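Local coordinates for protein SusD homolog (Bacteroides thetaiotaomicron, PDB 4MRU) that probably binds mucin O-glycans at the cell surface as a SusD-like lipoprotein of the TPR-like class, at residues W65-N73 / V445-S454. Numbering follows the deposited sequence.
Sequences WLEKYSTYN and VVVNKGRNVS. With EDO (1,2-ethanediol), chain G.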
loop_
_atom_site.group_PDB
_atom_site.type_symbol
_atom_site.label_atom_id
_atom_site.label_comp_id
_atom_site.label_asym_id
_atom_site.label_seq_id
_atom_site.Cartn_x
_atom_site.Cartn_y
_atom_site.Cartn_z
ATOM N N TRP A 65 17.867 -5.425 16.946
ATOM C CA TRP A 65 17.768 -4.247 16.082
ATOM C C TRP A 65 17.296 -3.039 16.907
ATOM O O TRP A 65 16.148 -3.016 17.377
ATOM C CB TRP A 65 16.809 -4.450 14.906
ATOM C CG TRP A 65 17.159 -5.542 13.902
ATOM C CD1 TRP A 65 18.306 -6.284 13.863
ATOM C CD2 TRP A 65 16.379 -5.958 12.785
ATOM N NE1 TRP A 65 18.263 -7.162 12.811
ATOM C CE2 TRP A 65 17.101 -6.974 12.125
ATOM C CE3 TRP A 65 15.127 -5.598 12.283
ATOM C CZ2 TRP A 65 16.628 -7.613 11.008
ATOM C CZ3 TRP A 65 14.656 -6.251 11.170
ATOM C CH2 TRP A 65 15.396 -7.263 10.559
ATOM N N LEU A 66 18.144 -2.023 16.993
ATOM C CA LEU A 66 17.820 -0.794 17.757
ATOM C C LEU A 66 17.581 0.464 16.917
ATOM O O LEU A 66 17.142 1.483 17.461
ATOM C CB LEU A 66 18.937 -0.524 18.756
ATOM C CG LEU A 66 19.146 -1.670 19.778
ATOM C CD1 LEU A 66 20.304 -1.346 20.698
ATOM C CD2 LEU A 66 17.901 -1.943 20.581
ATOM N N GLU A 67 17.874 0.386 15.614
ATOM C CA GLU A 67 17.558 1.428 14.642
ATOM C C GLU A 67 16.608 0.865 13.610
ATOM O O GLU A 67 17.026 0.379 12.550
ATOM C CB GLU A 67 18.830 1.945 13.981
ATOM C CG GLU A 67 19.839 2.479 14.975
ATOM C CD GLU A 67 21.109 2.953 14.270
ATOM O OE1 GLU A 67 21.125 4.082 13.727
ATOM O OE2 GLU A 67 22.091 2.206 14.261
ATOM N N LYS A 68 15.305 0.990 13.916
ATOM C CA LYS A 68 14.263 0.328 13.193
ATOM C C LYS A 68 13.252 1.293 12.596
ATOM O O LYS A 68 12.947 2.364 13.140
ATOM C CB LYS A 68 13.510 -0.607 14.127
ATOM C CG LYS A 68 14.317 -1.733 14.720
ATOM C CD LYS A 68 13.408 -2.797 15.354
ATOM C CE LYS A 68 12.736 -2.269 16.617
ATOM N NZ LYS A 68 11.944 -3.323 17.309
ATOM N N TYR A 69 12.667 0.867 11.481
ATOM C CA TYR A 69 11.563 1.596 10.909
ATOM C C TYR A 69 10.449 1.720 11.956
ATOM O O TYR A 69 9.892 2.833 12.132
ATOM C CB TYR A 69 11.016 0.929 9.642
ATOM C CG TYR A 69 11.821 1.184 8.362
ATOM C CD1 TYR A 69 12.980 0.476 8.075
ATOM C CD2 TYR A 69 11.410 2.145 7.457
ATOM C CE1 TYR A 69 13.692 0.702 6.890
ATOM C CE2 TYR A 69 12.123 2.397 6.290
ATOM C CZ TYR A 69 13.254 1.686 6.010
ATOM O OH TYR A 69 13.899 1.941 4.837
ATOM N N SER A 70 10.146 0.637 12.686
ATOM C CA SER A 70 8.963 0.641 13.607
ATOM C C SER A 70 9.095 1.635 14.777
ATOM O O SER A 70 8.076 2.107 15.316
ATOM C CB SER A 70 8.682 -0.736 14.148
ATOM O OG SER A 70 9.779 -1.198 14.880
ATOM N N THR A 71 10.329 1.969 15.136
ATOM C CA THR A 71 10.596 2.962 16.211
ATOM C C THR A 71 11.003 4.343 15.665
ATOM O O THR A 71 11.441 5.228 16.420
ATOM C CB THR A 71 11.631 2.430 17.225
ATOM O OG1 THR A 71 12.829 2.011 16.564
ATOM C CG2 THR A 71 11.007 1.287 18.018
ATOM N N TYR A 72 10.828 4.510 14.368
ATOM C CA TYR A 72 10.984 5.780 13.637
ATOM C C TYR A 72 12.442 6.218 13.482
ATOM O O TYR A 72 12.702 7.382 13.176
ATOM C CB TYR A 72 10.142 6.914 14.278
ATOM C CG TYR A 72 8.654 6.643 14.444
ATOM C CD1 TYR A 72 7.985 5.701 13.697
ATOM C CD2 TYR A 72 7.905 7.367 15.368
ATOM C CE1 TYR A 72 6.612 5.537 13.811
ATOM C CE2 TYR A 72 6.541 7.159 15.539
ATOM C CZ TYR A 72 5.895 6.219 14.761
ATOM O OH TYR A 72 4.542 6.035 14.909
ATOM N N ASN A 73 13.381 5.281 13.669
ATOM C CA ASN A 73 14.800 5.614 13.568
ATOM C C ASN A 73 15.518 4.563 12.747
ATOM O O ASN A 73 16.542 4.047 13.159
ATOM C CB ASN A 73 15.439 5.807 14.951
ATOM C CG ASN A 73 15.567 4.526 15.726
ATOM O OD1 ASN A 73 14.752 3.606 15.597
ATOM N ND2 ASN A 73 16.608 4.453 16.532
ATOM N N VAL A 445 3.282 3.863 18.873
ATOM C CA VAL A 445 4.516 3.191 19.208
ATOM C C VAL A 445 4.807 3.429 20.706
ATOM O O VAL A 445 4.367 4.422 21.293
ATOM C CB VAL A 445 5.736 3.636 18.364
ATOM C CG1 VAL A 445 5.475 3.403 16.887
ATOM C CG2 VAL A 445 6.078 5.102 18.629
ATOM N N VAL A 446 5.570 2.512 21.295
ATOM C CA VAL A 446 6.059 2.691 22.646
ATOM C C VAL A 446 7.363 3.489 22.693
ATOM O O VAL A 446 7.498 4.447 23.439
ATOM C CB VAL A 446 6.246 1.311 23.300
ATOM C CG1 VAL A 446 6.782 1.490 24.698
ATOM C CG2 VAL A 446 4.905 0.565 23.268
ATOM N N VAL A 447 8.326 3.049 21.893
ATOM C CA VAL A 447 9.609 3.665 21.794
ATOM C C VAL A 447 9.651 4.544 20.546
ATOM O O VAL A 447 9.698 4.048 19.412
ATOM C CB VAL A 447 10.698 2.593 21.725
ATOM C CG1 VAL A 447 12.068 3.245 21.699
ATOM C CG2 VAL A 447 10.625 1.655 22.932
ATOM N N ASN A 448 9.544 5.855 20.757
ATOM C CA ASN A 448 9.575 6.825 19.654
ATOM C C ASN A 448 10.929 7.422 19.608
ATOM O O ASN A 448 11.227 8.372 20.356
ATOM C CB ASN A 448 8.495 7.924 19.798
ATOM C CG ASN A 448 8.563 8.922 18.675
ATOM O OD1 ASN A 448 9.549 8.947 17.882
ATOM N ND2 ASN A 448 7.572 9.821 18.628
ATOM N N LYS A 449 11.778 6.859 18.751
ATOM C CA LYS A 449 13.138 7.348 18.593
ATOM C C LYS A 449 13.251 8.174 17.341
ATOM O O LYS A 449 14.362 8.428 16.876
ATOM C CB LYS A 449 14.126 6.174 18.570
ATOM C CG LYS A 449 14.358 5.504 19.920
ATOM C CD LYS A 449 15.024 4.140 19.692
ATOM C CE LYS A 449 15.708 3.593 20.947
ATOM N NZ LYS A 449 16.272 2.215 20.725
ATOM N N GLY A 450 12.117 8.678 16.845
ATOM C CA GLY A 450 12.121 9.543 15.667
ATOM C C GLY A 450 12.684 10.953 15.868
ATOM O O GLY A 450 12.755 11.466 16.990
ATOM N N ARG A 451 13.108 11.565 14.754
ATOM C CA ARG A 451 13.575 12.933 14.729
ATOM C C ARG A 451 12.471 13.781 14.109
ATOM O O ARG A 451 12.138 13.599 12.926
ATOM C CB ARG A 451 14.860 13.048 13.902
ATOM C CG ARG A 451 15.573 14.355 14.202
ATOM C CD ARG A 451 16.001 15.123 12.978
ATOM N NE ARG A 451 16.362 16.490 13.375
ATOM C CZ ARG A 451 17.534 16.850 13.898
ATOM N NH1 ARG A 451 18.514 15.965 14.074
ATOM N NH2 ARG A 451 17.739 18.114 14.218
ATOM N N ASN A 452 11.853 14.643 14.920
ATOM C CA ASN A 452 10.665 15.436 14.547
ATOM C C ASN A 452 9.457 14.593 14.110
ATOM O O ASN A 452 8.626 15.092 13.349
ATOM C CB ASN A 452 10.980 16.446 13.453
ATOM C CG ASN A 452 12.037 17.429 13.875
ATOM O OD1 ASN A 452 13.216 17.245 13.596
ATOM N ND2 ASN A 452 11.627 18.435 14.609
ATOM N N VAL A 453 9.318 13.387 14.673
ATOM C CA VAL A 453 8.171 12.522 14.458
ATOM C C VAL A 453 7.381 12.420 15.758
ATOM O O VAL A 453 7.943 12.092 16.825
ATOM C CB VAL A 453 8.598 11.112 14.020
ATOM C CG1 VAL A 453 7.372 10.262 13.674
ATOM C CG2 VAL A 453 9.573 11.182 12.852
ATOM N N SER A 454 6.088 12.711 15.683
ATOM C CA SER A 454 5.233 12.693 16.873
ATOM C C SER A 454 4.638 11.310 17.099
ATOM O O SER A 454 4.251 10.577 16.155
ATOM C CB SER A 454 4.101 13.737 16.776
ATOM O OG SER A 454 2.998 13.191 16.061
HETATM C C1 EDO G . 1.170 4.292 14.491
HETATM O O1 EDO G . 0.890 3.926 13.142
HETATM C C2 EDO G . 2.534 3.757 14.901
HETATM O O2 EDO G . 3.546 4.078 13.916
HETATM O O HOH W 1 14.541 0.731 18.261
HETATM O O HOH W 2 18.613 3.354 19.288
HETATM O O HOH W 3 13.449 9.913 12.350
HETATM O O HOH W 4 3.030 6.087 17.166
#
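A type I beta turn from Tyr69 to Tyr72 and an Asx turn at Asn448 meet where two loops of this SusD-like fold join, one following strand 58-60 and the other helix 427-437. Tyr72 and Gly450 come closest, CA to CA 4.4 Å, and a side chain on Gly450 would strike both Tyr72 CB and Val453 CB; glycine suits the spot. Lys449 N donates to Thr71 O (2.9 Å), the one strong direct hydrogen bond across the contact. The Tyr72 ring, with CG anti to its carbonyl carbon (chi1 -55°), reaches between the valines: Val453 CG1 lies 3.4 Å from Tyr72 CD2, Val445 CG1 meets CZ, and Met459 adds to the packing. Asn448 OD1 sits at the ring edge, its amide nearly perpendicular to the ring (86°), while accepting from Gly450 N (2.8 Å); its ND2 holds Val453 O and Thr455. An amide fits here because it offers both an acceptor and donors. Asn73 does the same for its own loop: OD1 takes Thr71 OG1 (2.7 Å) and Lys68 N from opposite faces of its plane, ND2 donates in plane to Leu66 O, and Lys449 CB and CD pass obliquely over one face of the amide, CD 3.5 Å from Asn73 ND2. Replacing Asn73 with alanine is likely to leave Lys68 N and Thr71 OG1 without their shared acceptor, Leu66 O without its amide donor, and the lysine methylenes no amide to pack on. The lysine chain is extended: NZ donates to Asn299 OD1, and one water accepts from Lys449 NZ (3.0 Å) and donates to Leu66 O.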